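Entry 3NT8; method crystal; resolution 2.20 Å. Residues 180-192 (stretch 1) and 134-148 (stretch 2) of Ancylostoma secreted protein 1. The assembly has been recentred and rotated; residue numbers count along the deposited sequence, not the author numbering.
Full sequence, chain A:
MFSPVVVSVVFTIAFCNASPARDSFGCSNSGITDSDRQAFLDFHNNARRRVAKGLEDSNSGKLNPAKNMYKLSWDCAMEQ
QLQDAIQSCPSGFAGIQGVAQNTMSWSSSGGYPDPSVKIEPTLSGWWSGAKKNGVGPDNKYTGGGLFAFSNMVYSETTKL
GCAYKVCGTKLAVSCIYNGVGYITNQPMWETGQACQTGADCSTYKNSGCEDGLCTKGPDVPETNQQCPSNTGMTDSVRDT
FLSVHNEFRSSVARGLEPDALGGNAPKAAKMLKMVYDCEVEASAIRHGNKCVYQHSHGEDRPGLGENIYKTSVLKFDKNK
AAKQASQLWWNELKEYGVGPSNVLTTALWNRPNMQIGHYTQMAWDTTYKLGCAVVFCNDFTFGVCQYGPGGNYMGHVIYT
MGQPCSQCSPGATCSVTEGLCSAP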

# COMPACT_ATOMS: atom_id res chain seq x y z
N VAL A 180 2.96 -0.68 6.04
CA VAL A 180 2.92 -2.12 6.04
C VAL A 180 3.81 -2.73 4.91
O VAL A 180 3.56 -2.52 3.71
CB VAL A 180 1.43 -2.59 5.96
CG1 VAL A 180 1.33 -4.11 5.96
CG2 VAL A 180 0.64 -1.97 7.15
N GLY A 181 4.85 -3.50 5.28
CA GLY A 181 5.76 -4.07 4.28
C GLY A 181 5.62 -5.56 4.03
O GLY A 181 6.26 -6.12 3.14
N TYR A 182 4.76 -6.20 4.82
CA TYR A 182 4.50 -7.62 4.69
C TYR A 182 3.28 -8.02 3.81
O TYR A 182 2.66 -9.09 4.00
CB TYR A 182 4.44 -8.24 6.08
CG TYR A 182 3.53 -7.50 7.03
CD1 TYR A 182 2.16 -7.74 7.00
CD2 TYR A 182 4.03 -6.59 7.98
CE1 TYR A 182 1.30 -7.09 7.84
CE2 TYR A 182 3.16 -5.92 8.87
CZ TYR A 182 1.79 -6.19 8.78
OH TYR A 182 0.83 -5.58 9.58
N ILE A 183 2.91 -7.21 2.82
CA ILE A 183 1.77 -7.59 1.97
C ILE A 183 2.34 -8.49 0.86
O ILE A 183 3.36 -8.15 0.29
CB ILE A 183 1.05 -6.37 1.38
CG1 ILE A 183 0.51 -5.41 2.45
CG2 ILE A 183 -0.02 -6.81 0.43
CD1 ILE A 183 -0.46 -5.95 3.44
N THR A 184 1.72 -9.64 0.61
CA THR A 184 2.25 -10.63 -0.37
C THR A 184 2.37 -10.04 -1.81
O THR A 184 1.43 -9.40 -2.31
CB THR A 184 1.42 -11.94 -0.41
OG1 THR A 184 1.13 -12.38 0.93
CG2 THR A 184 2.18 -13.06 -1.19
N ASN A 185 3.55 -10.22 -2.41
CA ASN A 185 3.88 -9.79 -3.77
C ASN A 185 3.96 -8.26 -4.01
O ASN A 185 4.13 -7.83 -5.18
CB ASN A 185 2.93 -10.47 -4.80
CG ASN A 185 3.16 -12.00 -4.87
OD1 ASN A 185 2.22 -12.77 -4.78
ND2 ASN A 185 4.41 -12.43 -5.01
N GLN A 186 3.77 -7.46 -2.95
CA GLN A 186 3.95 -5.98 -3.02
C GLN A 186 5.44 -5.68 -2.86
O GLN A 186 6.10 -6.29 -2.02
CB GLN A 186 3.18 -5.29 -1.90
CG GLN A 186 3.53 -3.78 -1.66
CD GLN A 186 2.78 -3.19 -0.47
OE1 GLN A 186 3.15 -3.46 0.69
NE2 GLN A 186 1.72 -2.41 -0.73
N PRO A 187 5.99 -4.78 -3.71
CA PRO A 187 7.41 -4.45 -3.62
C PRO A 187 7.71 -3.66 -2.37
O PRO A 187 7.00 -2.71 -2.01
CB PRO A 187 7.67 -3.63 -4.87
CG PRO A 187 6.27 -3.23 -5.39
CD PRO A 187 5.38 -4.34 -4.97
N MET A 188 8.76 -4.10 -1.68
CA MET A 188 9.21 -3.40 -0.47
C MET A 188 9.70 -2.01 -0.87
O MET A 188 9.50 -1.05 -0.12
CB MET A 188 10.27 -4.21 0.25
CG MET A 188 9.67 -5.41 0.92
SD MET A 188 10.77 -6.51 1.76
CE MET A 188 11.63 -7.24 0.35
N TRP A 189 10.26 -1.90 -2.08
CA TRP A 189 10.70 -0.61 -2.65
C TRP A 189 10.79 -0.78 -4.18
O TRP A 189 10.88 -1.91 -4.73
CB TRP A 189 12.08 -0.13 -2.03
CG TRP A 189 13.26 -1.03 -2.43
CD1 TRP A 189 14.07 -0.91 -3.56
CD2 TRP A 189 13.77 -2.17 -1.71
NE1 TRP A 189 15.06 -1.88 -3.56
CE2 TRP A 189 14.90 -2.66 -2.44
CE3 TRP A 189 13.41 -2.80 -0.52
CZ2 TRP A 189 15.61 -3.79 -2.03
CZ3 TRP A 189 14.15 -3.91 -0.10
CH2 TRP A 189 15.22 -4.41 -0.88
N GLU A 190 10.86 0.35 -4.87
CA GLU A 190 10.99 0.30 -6.32
C GLU A 190 12.41 0.46 -6.73
O GLU A 190 13.11 1.32 -6.23
CB GLU A 190 10.09 1.35 -6.99
CG GLU A 190 8.60 0.94 -6.93
CD GLU A 190 7.68 1.88 -7.69
OE1 GLU A 190 7.79 3.12 -7.53
OE2 GLU A 190 6.83 1.35 -8.44
N THR A 191 12.88 -0.42 -7.60
CA THR A 191 14.26 -0.31 -8.13
C THR A 191 14.41 1.04 -8.91
O THR A 191 13.60 1.36 -9.80
CB THR A 191 14.66 -1.57 -8.95
OG1 THR A 191 14.36 -2.76 -8.23
CG2 THR A 191 16.13 -1.60 -9.25
N GLY A 192 15.41 1.83 -8.52
CA GLY A 192 15.81 2.98 -9.32
C GLY A 192 16.93 3.68 -8.64
O GLY A 192 17.37 3.23 -7.58
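Stretch 2, residues 134-148: GVGPDNKYTGGGLFA

Stretch 2 runs antiparallel to stretch 1, mostly as loop, and the two backbones come nearest, CA to CA, where Pro187 and Lys140 form a single beta bridge, their CA atoms 3.9 Å apart. The backbones are pinned on both sides of that bridge: Met188 N donates to Asn139 O at 2.8 Å, and Tyr141 N donates to Gln186 O at 2.9 Å. The pair occupies a non-hydrogen-bonded position of the bridge, so its neighbours carry the bonds, and a proline, which has no amide hydrogen, costs nothing there. A third bond, Asn185 N to Tyr141 O at 2.7 Å, is made from within the type II turn Ile183-Gln186, where Asn185 takes positive phi.

Asn139 closes the type I turn that begins at Gly136, also with positive phi, and its side chain points toward stretch 1. Its chi1 of -34° lies between wells, and in this pose Asn139 ND2 serves two acceptors, Trp189 O at 3.0 Å and Thr191 OG1 at 2.8 Å. The same side chain lies over a face of the Trp189 indole, with Asn139 CB 3.9 Å from the centroid of the six-membered ring. Thr191, chi1 m, also shares a water with Pro137 O.

Tyr141, chi1 t, points toward stretch 1 and lays its ring under the backbone of Tyr182, whose CA stands 3.6 Å from the ring centroid, almost on the normal. Tyr182 itself is p; its ring turns to Phe147, chi1 t, with CD2 of Tyr182 3.2 Å from CE1 of Phe147. The planes meet obliquely at 32°.

Met188 leaves its backbone sideways, but its m, t, m chain brings the methyl back to stretch 2: CE lies 3.7 Å from Val135 CG1 and 4.5 Å from Leu146 CD1, while SD sits at the edge of the Tyr141 ring. The rule is economical: backbone bonds set the register, and one asparagine and one tyrosine, both buried, supply more than half of the stretch 2 surface that stretch 1 covers.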

# COMPACT_ATOMS: atom_id res chain seq x y z
N GLY A 134 17.38 -13.75 1.27
CA GLY A 134 17.50 -13.15 -0.04
C GLY A 134 16.18 -12.45 -0.28
O GLY A 134 15.24 -12.68 0.46
N VAL A 135 16.15 -11.61 -1.31
CA VAL A 135 14.97 -10.86 -1.71
C VAL A 135 14.82 -11.11 -3.23
O VAL A 135 15.81 -11.05 -3.99
CB VAL A 135 15.17 -9.34 -1.45
CG1 VAL A 135 14.09 -8.52 -2.07
CG2 VAL A 135 15.23 -9.00 0.06
N GLY A 136 13.59 -11.42 -3.65
CA GLY A 136 13.17 -11.55 -5.05
C GLY A 136 13.50 -10.40 -6.03
O GLY A 136 13.68 -9.24 -5.61
N PRO A 137 13.57 -10.71 -7.35
CA PRO A 137 14.13 -9.77 -8.35
C PRO A 137 13.43 -8.38 -8.46
O PRO A 137 14.08 -7.40 -8.94
CB PRO A 137 14.05 -10.57 -9.67
CG PRO A 137 12.84 -11.54 -9.46
CD PRO A 137 12.98 -11.92 -7.98
N ASP A 138 12.15 -8.30 -8.01
CA ASP A 138 11.40 -7.04 -8.01
C ASP A 138 11.27 -6.43 -6.55
O ASP A 138 10.51 -5.50 -6.32
CB ASP A 138 10.02 -7.23 -8.63
CG ASP A 138 10.07 -7.71 -10.09
OD1 ASP A 138 11.08 -7.45 -10.80
OD2 ASP A 138 9.06 -8.34 -10.52
N ASN A 139 12.07 -6.96 -5.62
CA ASN A 139 12.06 -6.56 -4.23
C ASN A 139 10.72 -6.88 -3.60
O ASN A 139 10.30 -6.22 -2.63
CB ASN A 139 12.46 -5.09 -4.06
CG ASN A 139 13.51 -4.62 -5.08
OD1 ASN A 139 14.56 -5.24 -5.28
ND2 ASN A 139 13.20 -3.54 -5.76
N LYS A 140 10.02 -7.88 -4.17
CA LYS A 140 8.66 -8.19 -3.70
C LYS A 140 8.67 -8.98 -2.44
O LYS A 140 9.53 -9.87 -2.28
CB LYS A 140 7.80 -8.88 -4.77
CG LYS A 140 7.45 -7.96 -5.93
CD LYS A 140 6.74 -8.63 -7.09
CE LYS A 140 6.22 -7.52 -8.02
NZ LYS A 140 5.69 -8.19 -9.26
N TYR A 141 7.72 -8.68 -1.55
CA TYR A 141 7.57 -9.46 -0.29
C TYR A 141 6.93 -10.80 -0.62
O TYR A 141 5.85 -10.86 -1.25
CB TYR A 141 6.68 -8.76 0.75
CG TYR A 141 6.63 -9.50 2.07
CD1 TYR A 141 7.64 -9.32 3.03
CD2 TYR A 141 5.58 -10.37 2.38
CE1 TYR A 141 7.62 -10.01 4.28
CE2 TYR A 141 5.54 -11.08 3.58
CZ TYR A 141 6.57 -10.89 4.51
OH TYR A 141 6.53 -11.51 5.70
N THR A 142 7.56 -11.87 -0.15
CA THR A 142 7.05 -13.24 -0.34
C THR A 142 7.11 -14.00 0.98
O THR A 142 6.74 -15.18 1.05
CB THR A 142 7.83 -14.02 -1.42
OG1 THR A 142 9.24 -13.87 -1.21
CG2 THR A 142 7.43 -13.58 -2.83
N GLY A 143 7.54 -13.30 2.03
CA GLY A 143 7.68 -13.93 3.34
C GLY A 143 8.99 -14.65 3.33
O GLY A 143 10.05 -14.01 3.20
N GLY A 144 8.94 -15.99 3.37
CA GLY A 144 10.13 -16.76 3.66
C GLY A 144 11.11 -16.08 4.62
O GLY A 144 12.31 -16.10 4.35
N GLY A 145 10.62 -15.49 5.73
CA GLY A 145 11.52 -14.87 6.76
C GLY A 145 11.93 -13.40 6.53
O GLY A 145 12.95 -12.92 7.06
N LEU A 146 11.16 -12.67 5.73
CA LEU A 146 11.42 -11.22 5.50
C LEU A 146 10.49 -10.32 6.33
O LEU A 146 10.48 -9.07 6.18
CB LEU A 146 11.28 -10.91 3.98
CG LEU A 146 12.33 -11.58 3.07
CD1 LEU A 146 11.91 -11.54 1.60
CD2 LEU A 146 13.72 -11.08 3.20
N PHE A 147 9.66 -10.91 7.18
CA PHE A 147 8.68 -10.10 7.89
C PHE A 147 9.28 -8.89 8.56
O PHE A 147 8.80 -7.75 8.40
CB PHE A 147 7.98 -10.91 8.95
CG PHE A 147 6.96 -10.11 9.73
CD1 PHE A 147 5.71 -9.81 9.17
CD2 PHE A 147 7.27 -9.62 10.99
CE1 PHE A 147 4.77 -9.05 9.88
CE2 PHE A 147 6.31 -8.85 11.70
CZ PHE A 147 5.09 -8.56 11.13
N ALA A 148 10.29 -9.12 9.38
CA ALA A 148 10.86 -8.10 10.19
C ALA A 148 11.69 -7.10 9.35
O ALA A 148 11.64 -5.93 9.62
CB ALA A 148 11.71 -8.76 11.33
O HOH W 1 14.74 -5.07 -9.84